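Local structure of uncharacterized protein (Equus caballus, 5WF2) at residues 21-31 and 57-66. The protein probably associates with the adaptor-like complex AP-4 and may thereby take part in vesicle trafficking at the trans-Golgi network, this chain being its VHS/ENTH-like domain. Residues are numbered along the deposited sequence; the frame is centred on the assembly and turned at random. Where two conformers were deposited one is given.
Sequences LSDCQQELSLV and LNCEAVLELL
Residues 21-31 and 57-66 form a helix-helix contact in the all-helical VHS/ENTH-like domain of tepsin, where helical segments 25-31 and 59-66, the opening parts of helices 25-35 and 59-68, cross at -49° with axes 9.1 Å apart at closest approach. Leu65 gives up the largest area to the contact: its CD1 rests against Glu27 CB at 3.8 Å and on the backbone N of Leu28, while CD2 meets CD2 of the less well ordered Leu21 tip to tip, 3.7 Å away. A long branched leucine suits this place because one methyl can reach the first turn of helix 25-35 and the other the loop before it. Further along, the short, beta-branched Val31 and Val62 run alongside one another, pointing opposite ways, with Val31 CG2 3.9 Å from Val62 CG1, and Val31 CG1 reaches Leu66 CD2. Small Ala61 leaves room for the sulfur of Cys24, the N-cap residue of helix 25-35. Phe50 of helix 44-56 touches Leu30, Val62 and Leu66, joining this pair to a third helix.

The polar link is made by Glu27. Its CG stands beside the backbone N, opposite the carbonyl carbon (chi1 -69°), and packs against Val62 CG2 at 3.6 Å; the bend at chi2 (82°) then turns the carboxylate toward the start of helix 59-68. There OE2 accepts the backbone N-H of Asn58, and the N-terminus of that helix probably favours the negative charge. Replacing Glu27 by alanine removes CG and the carboxylate, which is likely to leave Asn58 N without this acceptor and a gap beside Val62 CG2. Asn58 is itself the N-cap: its OD1 accepts from Ala61 N at 3.0 Å through a lone pair lying in the plane of the amide. The bond from Asn58 N to Glu27 OE2 is nearly straight (167°) and uses the anti lone pair of that oxygen.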
loop_
_atom_site.group_PDB
_atom_site.type_symbol
_atom_site.label_atom_id
_atom_site.label_comp_id
_atom_site.label_asym_id
_atom_site.label_seq_id
_atom_site.Cartn_x
_atom_site.Cartn_y
_atom_site.Cartn_z
ATOM N N LEU A 21 10.661 13.081 -2.182
ATOM C CA LEU A 21 10.481 12.187 -1.050
ATOM C C LEU A 21 11.750 12.016 -0.220
ATOM O O LEU A 21 11.725 11.282 0.780
ATOM C CB LEU A 21 9.982 10.822 -1.546
ATOM C CG LEU A 21 8.686 10.902 -2.376
ATOM C CD1 LEU A 21 8.953 11.133 -3.876
ATOM C CD2 LEU A 21 7.838 9.652 -2.167
ATOM N N SER A 22 12.849 12.691 -0.577
ATOM C CA SER A 22 14.111 12.444 0.119
ATOM C C SER A 22 14.016 12.840 1.589
ATOM O O SER A 22 14.619 12.184 2.449
ATOM C CB SER A 22 15.264 13.173 -0.590
ATOM O OG SER A 22 15.044 14.571 -0.683
ATOM N N ASP A 23 13.230 13.872 1.901
ATOM C CA ASP A 23 12.928 14.277 3.273
ATOM C C ASP A 23 11.890 13.377 3.943
ATOM O O ASP A 23 11.423 13.698 5.047
ATOM C CB ASP A 23 12.417 15.715 3.285
ATOM C CG ASP A 23 11.070 15.843 2.591
ATOM O OD1 ASP A 23 11.021 15.582 1.365
ATOM O OD2 ASP A 23 10.068 16.177 3.272
ATOM N N CYS A 24 11.516 12.274 3.297
ATOM C CA CYS A 24 10.584 11.312 3.866
ATOM C C CYS A 24 11.335 10.038 4.272
ATOM O O CYS A 24 10.925 8.926 3.936
ATOM C CB CYS A 24 9.463 11.038 2.854
ATOM S SG CYS A 24 8.547 12.562 2.513
ATOM N N GLN A 25 12.450 10.186 5.005
ATOM C CA GLN A 25 13.260 9.018 5.324
ATOM C C GLN A 25 12.574 8.121 6.351
ATOM O O GLN A 25 12.712 6.892 6.306
ATOM C CB GLN A 25 14.656 9.449 5.811
ATOM C CG GLN A 25 15.538 8.240 6.185
ATOM C CD GLN A 25 15.687 7.208 5.041
ATOM O OE1 GLN A 25 15.409 5.996 5.224
ATOM N NE2 GLN A 25 16.139 7.685 3.858
ATOM N N GLN A 26 11.829 8.701 7.291
ATOM C CA GLN A 26 11.118 7.865 8.253
ATOM C C GLN A 26 10.033 7.063 7.556
ATOM O O GLN A 26 9.770 5.900 7.900
ATOM C CB GLN A 26 10.499 8.728 9.347
ATOM C CG GLN A 26 11.509 9.467 10.235
ATOM C CD GLN A 26 10.828 10.461 11.190
ATOM O OE1 GLN A 26 9.919 11.186 10.797
ATOM N NE2 GLN A 26 11.269 10.496 12.450
ATOM N N GLU A 27 9.371 7.690 6.590
ATOM C CA GLU A 27 8.345 6.981 5.840
ATOM C C GLU A 27 8.962 5.848 5.033
ATOM O O GLU A 27 8.406 4.742 4.980
ATOM C CB GLU A 27 7.569 7.996 4.982
ATOM C CG GLU A 27 6.691 8.953 5.787
ATOM C CD GLU A 27 7.400 10.175 6.401
ATOM O OE1 GLU A 27 8.613 10.378 6.187
ATOM O OE2 GLU A 27 6.723 10.951 7.106
ATOM N N LEU A 28 10.132 6.075 4.441
ATOM C CA LEU A 28 10.774 5.020 3.670
ATOM C C LEU A 28 11.156 3.845 4.558
ATOM O O LEU A 28 10.914 2.689 4.208
ATOM C CB LEU A 28 11.989 5.564 2.943
ATOM C CG LEU A 28 12.774 4.481 2.184
ATOM C CD1 LEU A 28 11.930 3.756 1.121
ATOM C CD2 LEU A 28 13.985 5.079 1.527
ATOM N N SER A 29 11.750 4.121 5.713
ATOM C CA SER A 29 12.082 3.050 6.650
ATOM C C SER A 29 10.858 2.241 7.017
ATOM O O SER A 29 10.937 1.011 7.122
ATOM C CB SER A 29 12.704 3.624 7.918
ATOM O OG SER A 29 13.826 4.442 7.606
ATOM N N LEU A 30 9.718 2.914 7.241
ATOM C CA LEU A 30 8.487 2.204 7.594
ATOM C C LEU A 30 8.066 1.257 6.477
ATOM O O LEU A 30 7.706 0.098 6.724
ATOM C CB LEU A 30 7.354 3.199 7.898
ATOM C CG LEU A 30 6.045 2.503 8.291
ATOM C CD1 LEU A 30 6.179 1.709 9.602
ATOM C CD2 LEU A 30 4.885 3.517 8.368
ATOM N N VAL A 31 8.078 1.740 5.238
ATOM C CA VAL A 31 7.626 0.920 4.117
ATOM C C VAL A 31 8.585 -0.225 3.885
ATOM O O VAL A 31 8.174 -1.340 3.542
ATOM C CB VAL A 31 7.490 1.788 2.861
ATOM C CG1 VAL A 31 7.341 0.950 1.594
ATOM C CG2 VAL A 31 6.297 2.751 3.023
ATOM N N LEU A 57 3.426 9.764 11.059
ATOM C CA LEU A 57 4.216 10.238 9.946
ATOM C C LEU A 57 3.272 10.836 8.896
ATOM O O LEU A 57 2.079 11.062 9.155
ATOM C CB LEU A 57 5.060 9.082 9.401
ATOM C CG LEU A 57 5.982 8.359 10.403
ATOM C CD1 LEU A 57 6.458 7.067 9.825
ATOM C CD2 LEU A 57 7.150 9.263 10.737
ATOM N N ASN A 58 3.807 11.101 7.708
ATOM C CA ASN A 58 3.012 11.663 6.619
ATOM C C ASN A 58 2.415 10.502 5.830
ATOM O O ASN A 58 3.140 9.805 5.117
ATOM C CB ASN A 58 3.889 12.554 5.742
ATOM C CG ASN A 58 3.080 13.348 4.727
ATOM O OD1 ASN A 58 2.611 12.796 3.762
ATOM N ND2 ASN A 58 2.932 14.648 4.950
ATOM N N CYS A 59 1.115 10.289 5.999
ATOM C CA CYS A 59 0.409 9.193 5.347
ATOM C C CYS A 59 0.527 9.204 3.829
ATOM O O CYS A 59 0.759 8.162 3.215
ATOM C CB CYS A 59 -1.070 9.220 5.741
ATOM S SG CYS A 59 -1.442 8.365 7.289
ATOM N N GLU A 60 0.370 10.373 3.219
ATOM C CA GLU A 60 0.435 10.458 1.770
ATOM C C GLU A 60 1.803 10.024 1.262
ATOM O O GLU A 60 1.909 9.277 0.283
ATOM C CB GLU A 60 0.091 11.878 1.302
ATOM C CG GLU A 60 0.248 12.002 -0.163
ATOM C CD GLU A 60 -0.289 13.293 -0.740
ATOM O OE1 GLU A 60 -0.839 14.125 0.028
ATOM O OE2 GLU A 60 -0.119 13.444 -1.972
ATOM N N ALA A 61 2.872 10.445 1.934
ATOM C CA ALA A 61 4.197 10.038 1.501
ATOM C C ALA A 61 4.393 8.535 1.666
ATOM O O ALA A 61 4.997 7.892 0.812
ATOM C CB ALA A 61 5.262 10.809 2.290
ATOM N N VAL A 62 3.893 7.963 2.757
ATOM C CA VAL A 62 3.912 6.499 2.924
ATOM C C VAL A 62 3.238 5.801 1.742
ATOM O O VAL A 62 3.751 4.810 1.191
ATOM C CB VAL A 62 3.230 6.106 4.245
ATOM C CG1 VAL A 62 3.049 4.582 4.294
ATOM C CG2 VAL A 62 4.040 6.569 5.451
ATOM N N LEU A 63 2.054 6.281 1.368
ATOM C CA LEU A 63 1.333 5.690 0.253
ATOM C C LEU A 63 2.113 5.851 -1.053
ATOM O O LEU A 63 2.179 4.919 -1.860
ATOM C CB LEU A 63 -0.067 6.312 0.160
ATOM C CG LEU A 63 -1.161 5.602 -0.654
ATOM C CD1 LEU A 63 -1.360 4.206 -0.131
ATOM C CD2 LEU A 63 -2.497 6.353 -0.599
ATOM N N GLU A 64 2.694 7.020 -1.300
ATOM C CA GLU A 64 3.481 7.133 -2.514
ATOM C C GLU A 64 4.662 6.164 -2.501
ATOM O O GLU A 64 5.027 5.619 -3.552
ATOM C CB GLU A 64 3.929 8.579 -2.726
ATOM C CG GLU A 64 2.795 9.547 -3.069
ATOM C CD GLU A 64 2.289 9.423 -4.493
ATOM O OE1 GLU A 64 3.008 8.860 -5.348
ATOM O OE2 GLU A 64 1.171 9.918 -4.742
ATOM N N LEU A 65 5.245 5.890 -1.332
ATOM C CA LEU A 65 6.363 4.953 -1.269
ATOM C C LEU A 65 5.892 3.514 -1.405
ATOM O O LEU A 65 6.564 2.683 -2.046
ATOM C CB LEU A 65 7.150 5.169 0.026
ATOM C CG LEU A 65 7.900 6.512 0.014
ATOM C CD1 LEU A 65 8.329 6.955 1.382
ATOM C CD2 LEU A 65 9.051 6.402 -0.849
ATOM N N LEU A 66 4.707 3.210 -0.892
ATOM C CA LEU A 66 4.139 1.894 -1.136
ATOM C C LEU A 66 3.898 1.692 -2.610
ATOM O O LEU A 66 4.168 0.623 -3.144
ATOM C CB LEU A 66 2.831 1.720 -0.358
ATOM C CG LEU A 66 2.980 1.492 1.148
ATOM C CD1 LEU A 66 1.630 1.720 1.817
ATOM C CD2 LEU A 66 3.524 0.104 1.424
#